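PDB 2ZC0: alanine glyoxylate transaminase from Thermococcus litoralis, which probably transfers the amino group of alanine to glyoxylate, using pyridoxal 5'-phosphate as its cofactor. Local coordinates for residues Asp123-Glu128 with Ala144-Val149; Asn129-Asn134 with Tyr179-Gly184; Asp313-Ala318 with Glu388-Gly393; Ala333-Met338 with Asn381-Ser386. All coordinates share one frame; numbering follows the deposited sequence.

Interaction 1 (Asp123-Glu128 with Ala144-Val149)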
loop_
_atom_site.group_PDB
_atom_site.type_symbol
_atom_site.label_atom_id
_atom_site.label_comp_id
_atom_site.label_asym_id
_atom_site.label_seq_id
_atom_site.Cartn_x
_atom_site.Cartn_y
_atom_site.Cartn_z
ATOM N N ASP A 123 -1.200 3.652 9.184
ATOM C CA ASP A 123 -0.546 4.087 10.410
ATOM C C ASP A 123 -1.308 5.273 10.994
ATOM O O ASP A 123 -1.819 6.122 10.260
ATOM C CB ASP A 123 0.888 4.560 10.142
ATOM C CG ASP A 123 1.892 3.425 10.016
ATOM O OD1 ASP A 123 1.532 2.245 10.207
ATOM O OD2 ASP A 123 3.070 3.739 9.732
ATOM N N VAL A 124 -1.388 5.325 12.319
ATOM C CA VAL A 124 -2.040 6.440 12.990
ATOM C C VAL A 124 -0.923 7.393 13.361
ATOM O O VAL A 124 0.108 6.975 13.860
ATOM C CB VAL A 124 -2.741 6.015 14.293
ATOM C CG1 VAL A 124 -2.994 7.251 15.178
ATOM C CG2 VAL A 124 -4.048 5.312 13.975
ATOM N N VAL A 125 -1.106 8.671 13.087
ATOM C CA VAL A 125 -0.105 9.642 13.478
ATOM C C VAL A 125 -0.866 10.639 14.336
ATOM O O VAL A 125 -1.936 11.108 13.941
ATOM C CB VAL A 125 0.549 10.357 12.262
ATOM C CG1 VAL A 125 -0.475 10.704 11.241
ATOM C CG2 VAL A 125 1.249 11.608 12.729
ATOM N N ILE A 126 -0.349 10.929 15.526
ATOM C CA ILE A 126 -1.028 11.859 16.408
ATOM C C ILE A 126 -0.492 13.270 16.230
ATOM O O ILE A 126 0.703 13.476 16.033
ATOM C CB ILE A 126 -0.961 11.365 17.891
ATOM C CG1 ILE A 126 -1.133 12.523 18.872
ATOM C CG2 ILE A 126 0.317 10.630 18.139
ATOM C CD1 ILE A 126 0.113 13.372 19.060
ATOM N N THR A 127 -1.402 14.236 16.274
ATOM C CA THR A 127 -1.070 15.643 16.096
ATOM C C THR A 127 -1.845 16.466 17.116
ATOM O O THR A 127 -2.615 15.929 17.908
ATOM C CB THR A 127 -1.517 16.134 14.714
ATOM O OG1 THR A 127 -2.950 16.140 14.661
ATOM C CG2 THR A 127 -0.995 15.207 13.622
ATOM N N GLU A 128 -1.639 17.775 17.094
ATOM C CA GLU A 128 -2.382 18.670 17.979
ATOM C C GLU A 128 -3.736 18.850 17.287
ATOM O O GLU A 128 -3.893 18.440 16.133
ATOM C CB GLU A 128 -1.647 20.014 18.095
ATOM C CG GLU A 128 -0.415 19.959 18.996
ATOM C CD GLU A 128 0.766 20.733 18.447
ATOM O OE1 GLU A 128 0.675 21.261 17.322
ATOM O OE2 GLU A 128 1.804 20.803 19.141
ATOM N N ALA A 144 -1.961 7.916 5.993
ATOM C CA ALA A 144 -2.005 7.973 7.452
ATOM C C ALA A 144 -3.389 8.297 8.009
ATOM O O ALA A 144 -4.217 8.906 7.332
ATOM C CB ALA A 144 -0.996 9.017 7.968
ATOM N N LYS A 145 -3.601 7.897 9.260
ATOM C CA LYS A 145 -4.839 8.146 9.987
ATOM C C LYS A 145 -4.482 9.172 11.066
ATOM O O LYS A 145 -3.621 8.918 11.913
ATOM C CB LYS A 145 -5.329 6.863 10.652
ATOM C CG LYS A 145 -6.824 6.790 10.863
ATOM C CD LYS A 145 -7.351 7.902 11.758
ATOM C CE LYS A 145 -8.880 7.870 11.804
ATOM N NZ LYS A 145 -9.446 9.020 12.554
ATOM N N ILE A 146 -5.139 10.323 11.050
ATOM C CA ILE A 146 -4.830 11.352 12.030
ATOM C C ILE A 146 -5.686 11.354 13.301
ATOM O O ILE A 146 -6.913 11.288 13.237
ATOM C CB ILE A 146 -4.886 12.738 11.347
ATOM C CG1 ILE A 146 -3.711 12.836 10.371
ATOM C CG2 ILE A 146 -4.824 13.872 12.386
ATOM C CD1 ILE A 146 -3.769 14.017 9.491
ATOM N N GLU A 147 -5.021 11.392 14.455
ATOM C CA GLU A 147 -5.689 11.454 15.763
ATOM C C GLU A 147 -5.179 12.726 16.428
ATOM O O GLU A 147 -3.999 12.823 16.766
ATOM C CB GLU A 147 -5.321 10.260 16.649
ATOM C CG GLU A 147 -5.943 8.925 16.268
ATOM C CD GLU A 147 -7.459 8.924 16.325
ATOM O OE1 GLU A 147 -8.048 9.825 16.970
ATOM O OE2 GLU A 147 -8.066 8.008 15.726
ATOM N N GLY A 148 -6.061 13.705 16.600
ATOM C CA GLY A 148 -5.662 14.957 17.223
ATOM C C GLY A 148 -5.762 14.951 18.738
ATOM O O GLY A 148 -6.478 14.136 19.313
ATOM N N VAL A 149 -5.016 15.852 19.378
ATOM C CA VAL A 149 -5.005 16.020 20.834
ATOM C C VAL A 149 -5.217 17.522 21.079
ATOM O O VAL A 149 -4.446 18.344 20.599
ATOM C CB VAL A 149 -3.641 15.623 21.458
ATOM C CG1 VAL A 149 -3.640 15.929 22.959
ATOM C CG2 VAL A 149 -3.371 14.140 21.251
#
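Strands 124-129 and 145-152 are the two strands of a beta-alpha-beta unit, joined through helix 133-140, and this contact is their parallel pairing. The five backbone bonds pass back and forth between the strands. Lys145 N gives to Asp123 O almost along the C=O axis at 2.7 Å, whereas Glu147 N reaches Val125 O from above the carbonyl plane. The last of the series, Val149 N to Thr127 O, is weak because its N-H...O angle is only 127°.

Ile126 illustrates how a side chain lies across such a strand pair. Its CB rests 3.6 Å from Glu147 O, on the face shared with Val124, Lys145 and Glu147. CG1, anti to the backbone N (chi1 157°), leans toward Val149 and comes within 3.6 Å of its CG2, the two chains crossing obliquely. CD1 at the tip remains 4.2 Å from Val149 CG2, and beyond the pair Met156 of strand 155-156 and Leu161 of helix 158-170 join this apolar cluster. On the other face, Val125 and Ile146 pack against helix 133-140 through Phe139 and Leu136. There, too, Ile146 CG2 meets Thr127 OG1 at 3.7 Å, while that hydroxyl donates to Glu128 O at 2.9 Å.

Interaction 2 (Asn129-Asn134 with Tyr179-Gly184). With PMP (4'-deoxy-4'-aminopyridoxal-5'-phosphate), chain F.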
loop_
_atom_site.group_PDB
_atom_site.type_symbol
_atom_site.label_atom_id
_atom_site.label_comp_id
_atom_site.label_asym_id
_atom_site.label_seq_id
_atom_site.Cartn_x
_atom_site.Cartn_y
_atom_site.Cartn_z
ATOM N N ASN A 129 -4.721 19.405 17.993
ATOM C CA ASN A 129 -6.035 19.673 17.395
ATOM C C ASN A 129 -6.441 21.084 17.800
ATOM O O ASN A 129 -6.704 21.344 18.980
ATOM C CB ASN A 129 -7.097 18.661 17.862
ATOM C CG ASN A 129 -8.450 18.852 17.148
ATOM O OD1 ASN A 129 -8.512 19.408 16.045
ATOM N ND2 ASN A 129 -9.527 18.373 17.768
ATOM N N PRO A 130 -6.471 22.022 16.832
ATOM C CA PRO A 130 -6.153 21.827 15.410
ATOM C C PRO A 130 -4.646 21.723 15.157
ATOM O O PRO A 130 -3.849 21.743 16.096
ATOM C CB PRO A 130 -6.721 23.080 14.768
ATOM C CG PRO A 130 -6.347 24.121 15.806
ATOM C CD PRO A 130 -6.800 23.437 17.091
ATOM N N SER A 131 -4.270 21.615 13.882
ATOM C CA SER A 131 -2.864 21.540 13.470
ATOM C C SER A 131 -2.759 22.154 12.068
ATOM O O SER A 131 -3.772 22.495 11.465
ATOM C CB SER A 131 -2.373 20.079 13.459
ATOM O OG SER A 131 -1.038 19.973 12.971
ATOM N N TYR A 132 -1.536 22.312 11.568
ATOM C CA TYR A 132 -1.288 22.894 10.241
ATOM C C TYR A 132 -1.949 22.013 9.167
ATOM O O TYR A 132 -1.542 20.872 8.985
ATOM C CB TYR A 132 0.227 22.971 10.005
ATOM C CG TYR A 132 0.631 23.581 8.683
ATOM C CD1 TYR A 132 1.776 23.135 8.013
ATOM C CD2 TYR A 132 -0.140 24.581 8.087
ATOM C CE1 TYR A 132 2.142 23.661 6.779
ATOM C CE2 TYR A 132 0.216 25.119 6.852
ATOM C CZ TYR A 132 1.359 24.651 6.202
ATOM O OH TYR A 132 1.706 25.164 4.972
ATOM N N ILE A 133 -2.954 22.536 8.459
ATOM C CA ILE A 133 -3.641 21.726 7.460
ATOM C C ILE A 133 -2.766 21.053 6.415
ATOM O O ILE A 133 -3.031 19.924 6.033
ATOM C CB ILE A 133 -4.734 22.500 6.703
ATOM C CG1 ILE A 133 -4.324 23.953 6.491
ATOM C CG2 ILE A 133 -6.019 22.406 7.454
ATOM C CD1 ILE A 133 -3.263 24.153 5.474
ATOM N N ASN A 134 -1.732 21.729 5.945
ATOM C CA ASN A 134 -0.917 21.093 4.940
ATOM C C ASN A 134 -0.225 19.846 5.425
ATOM O O ASN A 134 -0.051 18.916 4.655
ATOM C CB ASN A 134 0.062 22.079 4.325
ATOM C CG ASN A 134 -0.494 22.674 3.053
ATOM O OD1 ASN A 134 -1.698 22.909 2.959
ATOM N ND2 ASN A 134 0.356 22.909 2.070
ATOM N N TYR A 179 3.444 14.472 15.594
ATOM C CA TYR A 179 3.837 15.685 14.891
ATOM C C TYR A 179 3.370 16.848 15.770
ATOM O O TYR A 179 2.190 16.910 16.155
ATOM C CB TYR A 179 3.148 15.760 13.526
ATOM C CG TYR A 179 3.226 17.108 12.819
ATOM C CD1 TYR A 179 2.092 17.909 12.689
ATOM C CD2 TYR A 179 4.423 17.585 12.284
ATOM C CE1 TYR A 179 2.145 19.150 12.051
ATOM C CE2 TYR A 179 4.486 18.839 11.634
ATOM C CZ TYR A 179 3.332 19.605 11.532
ATOM O OH TYR A 179 3.364 20.845 10.916
ATOM N N THR A 180 4.294 17.758 16.085
ATOM C CA THR A 180 3.983 18.906 16.921
ATOM C C THR A 180 4.681 20.185 16.459
ATOM O O THR A 180 5.778 20.145 15.901
ATOM C CB THR A 180 4.371 18.622 18.402
ATOM O OG1 THR A 180 4.231 19.818 19.183
ATOM C CG2 THR A 180 5.811 18.141 18.489
ATOM N N ILE A 181 4.018 21.314 16.693
ATOM C CA ILE A 181 4.525 22.645 16.355
ATOM C C ILE A 181 4.540 23.383 17.705
ATOM O O ILE A 181 3.644 24.176 18.006
ATOM C CB ILE A 181 3.552 23.378 15.400
ATOM C CG1 ILE A 181 3.137 22.434 14.257
ATOM C CG2 ILE A 181 4.205 24.656 14.870
ATOM C CD1 ILE A 181 2.020 22.959 13.360
ATOM N N PRO A 182 5.559 23.118 18.542
ATOM C CA PRO A 182 5.694 23.739 19.868
ATOM C C PRO A 182 5.636 25.266 19.945
ATOM O O PRO A 182 4.940 25.810 20.799
ATOM C CB PRO A 182 7.031 23.179 20.374
ATOM C CG PRO A 182 7.136 21.845 19.657
ATOM C CD PRO A 182 6.696 22.218 18.269
ATOM N N THR A 183 6.348 25.958 19.061
ATOM C CA THR A 183 6.370 27.417 19.106
ATOM C C THR A 183 5.619 28.158 17.992
ATOM O O THR A 183 5.846 27.912 16.789
ATOM C CB THR A 183 7.819 27.932 19.135
ATOM O OG1 THR A 183 8.509 27.350 20.245
ATOM C CG2 THR A 183 7.846 29.443 19.276
ATOM N N GLY A 184 4.742 29.075 18.421
ATOM C CA GLY A 184 3.940 29.874 17.508
ATOM C C GLY A 184 3.227 29.016 16.477
ATOM O O GLY A 184 3.376 29.220 15.268
HETATM N N1 PMP F . 5.228 24.176 9.021
HETATM C C2 PMP F . 4.284 25.056 9.422
HETATM C C2A PMP F . 3.682 24.837 10.812
HETATM C C3 PMP F . 3.878 26.135 8.592
HETATM O O3 PMP F . 2.903 27.017 9.037
HETATM C C4 PMP F . 4.489 26.280 7.290
HETATM C C4A PMP F . 4.046 27.454 6.397
HETATM N N4A PMP F . 3.434 27.028 5.138
HETATM C C5 PMP F . 5.558 25.246 6.884
HETATM C C6 PMP F . 5.884 24.212 7.795
HETATM C C5A PMP F . 6.288 25.287 5.528
HETATM O O4P PMP F . 6.906 26.206 5.488
HETATM P P PMP F . 7.786 26.277 4.069
HETATM O O1P PMP F . 9.672 26.126 4.180
HETATM O O2P PMP F . 7.429 28.016 3.363
HETATM O O3P PMP F . 7.258 25.053 2.838
HETATM O O HOH W 1 0.367 19.402 15.269
#
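The ring of Tyr132 lies between two unlike neighbours. Over one face is the pyridine ring of the cofactor, PMP, with its C3 standing 3.5 Å above the tyrosine plane and displaced toward the rim. Over the centre of the opposite face sits the backbone Asn134 N. With CG anti to the backbone N (chi1 -179°), the ring reaches out along the cofactor, and Tyr132 OH accepts a hydrogen bond from PMP N4A at 2.5 Å. Tyr179 approaches from another direction: its OH lies at the edge of the Tyr132 ring, nearest to Tyr132 CB at 3.9 Å, and is itself hydrogen-bonded to Asp214.

These groups belong to the cofactor site of this aminotransferase family, where the ends of the parallel strands 124-129 and 175-180 lead into loops that line the pocket. A cis peptide before Pro130 turns the first of these loops, and Tyr132 takes the N-cap position of helix 133-140. Tyr71 of the third subunit also binds PMP, so the pocket is shared between chains.

A leucine in place of Tyr132 would remove the aromatic face and the hydroxyl, and would probably loosen the hold on the cofactor ring and on its amino group.

Ile181 meets the methyl side of the cofactor, its CD1 3.6 Å from PMP C2A and 3.8 Å from Tyr132 CB. Ser131 OG lies in the plane of the Tyr179 ring, 3.4 Å from Tyr179 CE1. The same hydroxyl donates to a water at 2.8 Å, and that water in turn donates to Tyr179 O.

Interaction 3 (Asp313-Ala318 with Glu388-Gly393)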
loop_
_atom_site.group_PDB
_atom_site.type_symbol
_atom_site.label_atom_id
_atom_site.label_comp_id
_atom_site.label_asym_id
_atom_site.label_seq_id
_atom_site.Cartn_x
_atom_site.Cartn_y
_atom_site.Cartn_z
ATOM N N ASP A 313 1.213 43.261 18.130
ATOM C CA ASP A 313 0.561 44.066 19.159
ATOM C C ASP A 313 -0.597 44.869 18.577
ATOM O O ASP A 313 -1.653 44.978 19.197
ATOM C CB ASP A 313 1.567 45.018 19.815
ATOM C CG ASP A 313 2.757 44.294 20.390
ATOM O OD1 ASP A 313 2.562 43.243 21.036
ATOM O OD2 ASP A 313 3.892 44.775 20.207
ATOM N N ILE A 314 -0.390 45.420 17.383
ATOM C CA ILE A 314 -1.409 46.206 16.695
ATOM C C ILE A 314 -2.671 45.395 16.420
ATOM O O ILE A 314 -3.779 45.888 16.630
ATOM C CB ILE A 314 -0.866 46.789 15.354
ATOM C CG1 ILE A 314 0.177 47.876 15.632
ATOM C CG2 ILE A 314 -1.994 47.390 14.534
ATOM C CD1 ILE A 314 0.797 48.472 14.376
ATOM N N MET A 315 -2.524 44.152 15.960
ATOM C CA MET A 315 -3.704 43.331 15.680
ATOM C C MET A 315 -4.419 42.978 16.976
ATOM O O MET A 315 -5.646 42.934 17.022
ATOM C CB MET A 315 -3.339 42.047 14.931
ATOM C CG MET A 315 -4.563 41.153 14.676
ATOM S SD MET A 315 -4.311 39.783 13.519
ATOM C CE MET A 315 -4.293 40.669 11.973
ATOM N N LEU A 316 -3.648 42.719 18.027
ATOM C CA LEU A 316 -4.234 42.398 19.321
ATOM C C LEU A 316 -4.892 43.646 19.908
ATOM O O LEU A 316 -5.934 43.547 20.552
ATOM C CB LEU A 316 -3.168 41.869 20.278
ATOM C CG LEU A 316 -2.615 40.488 19.926
ATOM C CD1 LEU A 316 -1.653 40.055 21.019
ATOM C CD2 LEU A 316 -3.754 39.482 19.786
ATOM N N LYS A 317 -4.286 44.815 19.680
ATOM C CA LYS A 317 -4.848 46.076 20.173
ATOM C C LYS A 317 -6.194 46.323 19.502
ATOM O O LYS A 317 -7.181 46.643 20.155
ATOM C CB LYS A 317 -3.947 47.277 19.845
ATOM C CG LYS A 317 -2.843 47.601 20.843
ATOM C CD LYS A 317 -2.387 49.063 20.657
ATOM C CE LYS A 317 -0.883 49.241 20.863
ATOM N NZ LYS A 317 -0.075 48.598 19.780
ATOM N N ALA A 318 -6.208 46.192 18.183
ATOM C CA ALA A 318 -7.413 46.407 17.407
ATOM C C ALA A 318 -8.513 45.437 17.813
ATOM O O ALA A 318 -9.663 45.830 17.970
ATOM C CB ALA A 318 -7.106 46.266 15.927
ATOM N N GLU A 388 -0.832 49.617 8.683
ATOM C CA GLU A 388 -2.044 50.365 8.363
ATOM C C GLU A 388 -3.264 49.475 8.060
ATOM O O GLU A 388 -4.352 49.706 8.593
ATOM C CB GLU A 388 -1.734 51.270 7.159
ATOM C CG GLU A 388 -2.488 52.597 7.071
ATOM C CD GLU A 388 -3.870 52.467 6.456
ATOM O OE1 GLU A 388 -4.024 51.701 5.475
ATOM O OE2 GLU A 388 -4.799 53.149 6.946
ATOM N N GLU A 389 -3.075 48.466 7.207
ATOM C CA GLU A 389 -4.154 47.558 6.811
ATOM C C GLU A 389 -4.767 46.746 7.949
ATOM O O GLU A 389 -5.972 46.487 7.956
ATOM C CB GLU A 389 -3.667 46.584 5.734
ATOM C CG GLU A 389 -3.388 47.202 4.377
ATOM C CD GLU A 389 -2.960 46.167 3.342
ATOM O OE1 GLU A 389 -1.921 45.499 3.553
ATOM O OE2 GLU A 389 -3.663 46.019 2.316
ATOM N N ILE A 390 -3.942 46.335 8.903
ATOM C CA ILE A 390 -4.439 45.531 10.013
ATOM C C ILE A 390 -5.652 46.130 10.736
ATOM O O ILE A 390 -6.690 45.485 10.833
ATOM C CB ILE A 390 -3.311 45.236 11.023
ATOM C CG1 ILE A 390 -2.229 44.400 10.341
ATOM C CG2 ILE A 390 -3.864 44.506 12.231
ATOM C CD1 ILE A 390 -1.025 44.110 11.218
ATOM N N PRO A 391 -5.547 47.374 11.239
ATOM C CA PRO A 391 -6.695 47.973 11.939
ATOM C C PRO A 391 -7.940 48.048 11.063
ATOM O O PRO A 391 -9.042 47.718 11.499
ATOM C CB PRO A 391 -6.178 49.358 12.323
ATOM C CG PRO A 391 -4.690 49.124 12.483
ATOM C CD PRO A 391 -4.383 48.278 11.277
ATOM N N ILE A 392 -7.755 48.482 9.823
ATOM C CA ILE A 392 -8.867 48.592 8.887
ATOM C C ILE A 392 -9.498 47.218 8.689
ATOM O O ILE A 392 -10.721 47.078 8.733
ATOM C CB ILE A 392 -8.384 49.149 7.528
ATOM C CG1 ILE A 392 -7.792 50.545 7.726
ATOM C CG2 ILE A 392 -9.542 49.217 6.547
ATOM C CD1 ILE A 392 -7.157 51.120 6.486
ATOM N N GLY A 393 -8.654 46.206 8.488
ATOM C CA GLY A 393 -9.135 44.847 8.293
ATOM C C GLY A 393 -9.906 44.315 9.486
ATOM O O GLY A 393 -10.975 43.725 9.325
#
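Ile390 CG2 is the centre of this helix-helix contact. It points straight at the backbone of the facing helix, 3.6 Å from Met315 CA and 3.7 Å from Met315 CB, and the Met315 chain, bent at chi3, brings its CE to 3.9 Å of the same methyl. The two side chains cross at about a right angle. Beside them, Ile314 CG2 covers the rim of the proline ring, 3.8 Å from Pro391 CG, and also comes near Ile390 CG2. Ala318 adds a looser touch, its CB 4.4 Å from Pro391 CA. No hydrogen bond joins the segments, so the fit is purely apolar.

In both isoleucines CG1 lies beside the backbone N (chi1 -63° for Ile390), which leaves CG2 anti to that nitrogen and turned toward the interface. The segment axes run in nearly the same direction, 23° apart, at a closest approach of 9.1 Å. Further out, Ser386 OG is hydrogen-bonded to Glu389 N and Arg384 forms a salt bridge with Glu389. Ile394 of helix 389-404 extends the contact with Met315 and Ala318, while Met315 also reaches Phe382 and Val337, so helix 295-322 packs on both helix 389-404 and strand 336-340.

Interaction 4 (Ala333-Met338 with Asn381-Ser386)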
loop_
_atom_site.group_PDB
_atom_site.type_symbol
_atom_site.label_atom_id
_atom_site.label_comp_id
_atom_site.label_asym_id
_atom_site.label_seq_id
_atom_site.Cartn_x
_atom_site.Cartn_y
_atom_site.Cartn_z
ATOM N N ALA A 333 4.500 34.317 19.921
ATOM C CA ALA A 333 5.337 34.008 18.774
ATOM C C ALA A 333 4.486 33.627 17.579
ATOM O O ALA A 333 3.286 33.355 17.709
ATOM C CB ALA A 333 6.279 32.866 19.126
ATOM N N GLY A 334 5.114 33.601 16.409
ATOM C CA GLY A 334 4.391 33.226 15.209
ATOM C C GLY A 334 3.907 34.393 14.384
ATOM O O GLY A 334 4.492 35.479 14.398
ATOM N N MET A 335 2.813 34.167 13.668
ATOM C CA MET A 335 2.257 35.194 12.791
ATOM C C MET A 335 0.745 35.073 12.645
ATOM O O MET A 335 0.112 35.867 11.951
ATOM C CB MET A 335 2.923 35.090 11.410
ATOM C CG MET A 335 2.962 33.675 10.856
ATOM S SD MET A 335 3.730 33.546 9.221
ATOM C CE MET A 335 2.347 33.294 8.331
ATOM N N PHE A 336 0.165 34.077 13.296
ATOM C CA PHE A 336 -1.266 33.894 13.206
ATOM C C PHE A 336 -1.927 34.168 14.540
ATOM O O PHE A 336 -1.277 34.178 15.587
ATOM C CB PHE A 336 -1.608 32.464 12.780
ATOM C CG PHE A 336 -1.079 32.085 11.424
ATOM C CD1 PHE A 336 -0.021 31.186 11.302
ATOM C CD2 PHE A 336 -1.647 32.617 10.268
ATOM C CE1 PHE A 336 0.461 30.816 10.054
ATOM C CE2 PHE A 336 -1.171 32.253 9.014
ATOM C CZ PHE A 336 -0.116 31.349 8.902
ATOM N N VAL A 337 -3.232 34.401 14.474
ATOM C CA VAL A 337 -4.067 34.632 15.638
ATOM C C VAL A 337 -5.340 33.880 15.293
ATOM O O VAL A 337 -5.855 34.019 14.185
ATOM C CB VAL A 337 -4.414 36.130 15.828
ATOM C CG1 VAL A 337 -5.488 36.288 16.916
ATOM C CG2 VAL A 337 -3.161 36.913 16.205
ATOM N N MET A 338 -5.826 33.048 16.204
ATOM C CA MET A 338 -7.063 32.335 15.935
ATOM C C MET A 338 -8.183 33.081 16.629
ATOM O O MET A 338 -8.197 33.211 17.855
ATOM C CB MET A 338 -7.035 30.898 16.458
ATOM C CG MET A 338 -8.258 30.087 16.029
ATOM S SD MET A 338 -8.199 29.634 14.238
ATOM C CE MET A 338 -7.687 27.949 14.367
ATOM N N ASN A 381 -3.916 36.300 10.040
ATOM C CA ASN A 381 -2.485 36.486 9.921
ATOM C C ASN A 381 -2.108 37.960 10.064
ATOM O O ASN A 381 -2.805 38.818 9.533
ATOM C CB ASN A 381 -2.022 35.969 8.559
ATOM C CG ASN A 381 -0.661 36.463 8.204
ATOM O OD1 ASN A 381 -0.510 37.369 7.373
ATOM N ND2 ASN A 381 0.351 35.898 8.846
ATOM N N PHE A 382 -1.014 38.261 10.764
ATOM C CA PHE A 382 -0.600 39.657 10.917
ATOM C C PHE A 382 0.781 39.973 10.338
ATOM O O PHE A 382 1.219 41.124 10.362
ATOM C CB PHE A 382 -0.647 40.099 12.396
ATOM C CG PHE A 382 0.129 39.221 13.330
ATOM C CD1 PHE A 382 -0.488 38.157 13.972
ATOM C CD2 PHE A 382 1.470 39.458 13.575
ATOM C CE1 PHE A 382 0.226 37.335 14.852
ATOM C CE2 PHE A 382 2.194 38.649 14.445
ATOM C CZ PHE A 382 1.568 37.582 15.087
ATOM N N SER A 383 1.457 38.968 9.795
ATOM C CA SER A 383 2.784 39.185 9.234
ATOM C C SER A 383 2.796 39.906 7.888
ATOM O O SER A 383 3.637 40.786 7.667
ATOM C CB SER A 383 3.543 37.851 9.121
ATOM O OG SER A 383 2.861 36.909 8.308
ATOM N N ARG A 384 1.865 39.563 6.998
ATOM C CA ARG A 384 1.829 40.178 5.665
ATOM C C ARG A 384 1.164 41.552 5.562
ATOM O O ARG A 384 1.745 42.495 5.010
ATOM C CB ARG A 384 1.150 39.241 4.665
ATOM C CG ARG A 384 1.636 39.450 3.249
ATOM C CD ARG A 384 0.505 39.476 2.249
ATOM N NE ARG A 384 -0.101 40.801 2.115
ATOM C CZ ARG A 384 -1.106 41.260 2.857
ATOM N NH1 ARG A 384 -1.635 40.494 3.805
ATOM N NH2 ARG A 384 -1.587 42.486 2.642
ATOM N N PRO A 385 -0.075 41.685 6.064
ATOM C CA PRO A 385 -0.728 42.998 5.974
ATOM C C PRO A 385 0.102 44.116 6.614
ATOM O O PRO A 385 0.788 43.900 7.611
ATOM C CB PRO A 385 -2.058 42.768 6.678
ATOM C CG PRO A 385 -1.722 41.706 7.682
ATOM C CD PRO A 385 -0.875 40.756 6.878
ATOM N N SER A 386 0.054 45.301 6.016
ATOM C CA SER A 386 0.795 46.458 6.518
ATOM C C SER A 386 0.294 46.895 7.898
ATOM O O SER A 386 -0.792 46.502 8.324
ATOM C CB SER A 386 0.637 47.635 5.552
ATOM O OG SER A 386 -0.716 48.065 5.512
#
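Phe382 (chi1 54°), Met335 (chi1 48°) and Ser383 all place their first side-chain atom past CB between the backbone N and the carbonyl carbon. In Phe382 this folds the ring back over the facing backbone. Met335 O stands 3.1 Å above the ring plane, offset toward the rim, and Met335 CA makes a CH-pi contact at 3.8 Å from the ring centroid. The same carbonyl accepts a hydrogen bond from Phe382 N at 2.9 Å, nearly along the C=O axis, so one residue grips Met335 by both amide and ring. Val337 CG2 reaches the ring at CE1, at 3.7 Å. An alanine in place of Phe382 would remove the ring and would probably leave the Met335 backbone and Val337 CG2 poorly packed.

Asn381 CG is anti to the backbone N. In an Asx motif its OD1 accepts from Arg384 N on a lone pair, while ND2 donates to Ser383 OG at 2.8 Å. That hydroxyl, also hydrogen-bonded to Asp43 O, is brought by these torsions beside Met335 CB and SD, 3.6 Å from each.

Phe336 and Asn381 form a non-hydrogen-bonded antiparallel pair where strand 336-340 meets strand 377-381, and Met315 and Arg312 of helix 295-322 cover Phe382.

How the interactions relate
From the N terminus, interaction 1 closes the short loop that carries helix 133-140. Interaction 2 opens at the end of its first strand and closes on strand 175-180, beyond its second, so the two cross. They meet inside one sheet, where Ile126 O receives Tyr179 N and Glu128 OE2 bonds to Thr180 OG1. Much later, interaction 3 spans the chain from helix 295-322 to helix 389-404, with interaction 4 nested within it, pairing strands 336-340 and 377-381. Met315 CE, packed on Phe382 CB, bridges these two. Interaction 4 also touches interaction 2, Ala333 against Thr183, where the loop before strand 336-340 packs on the loop after strand 175-180.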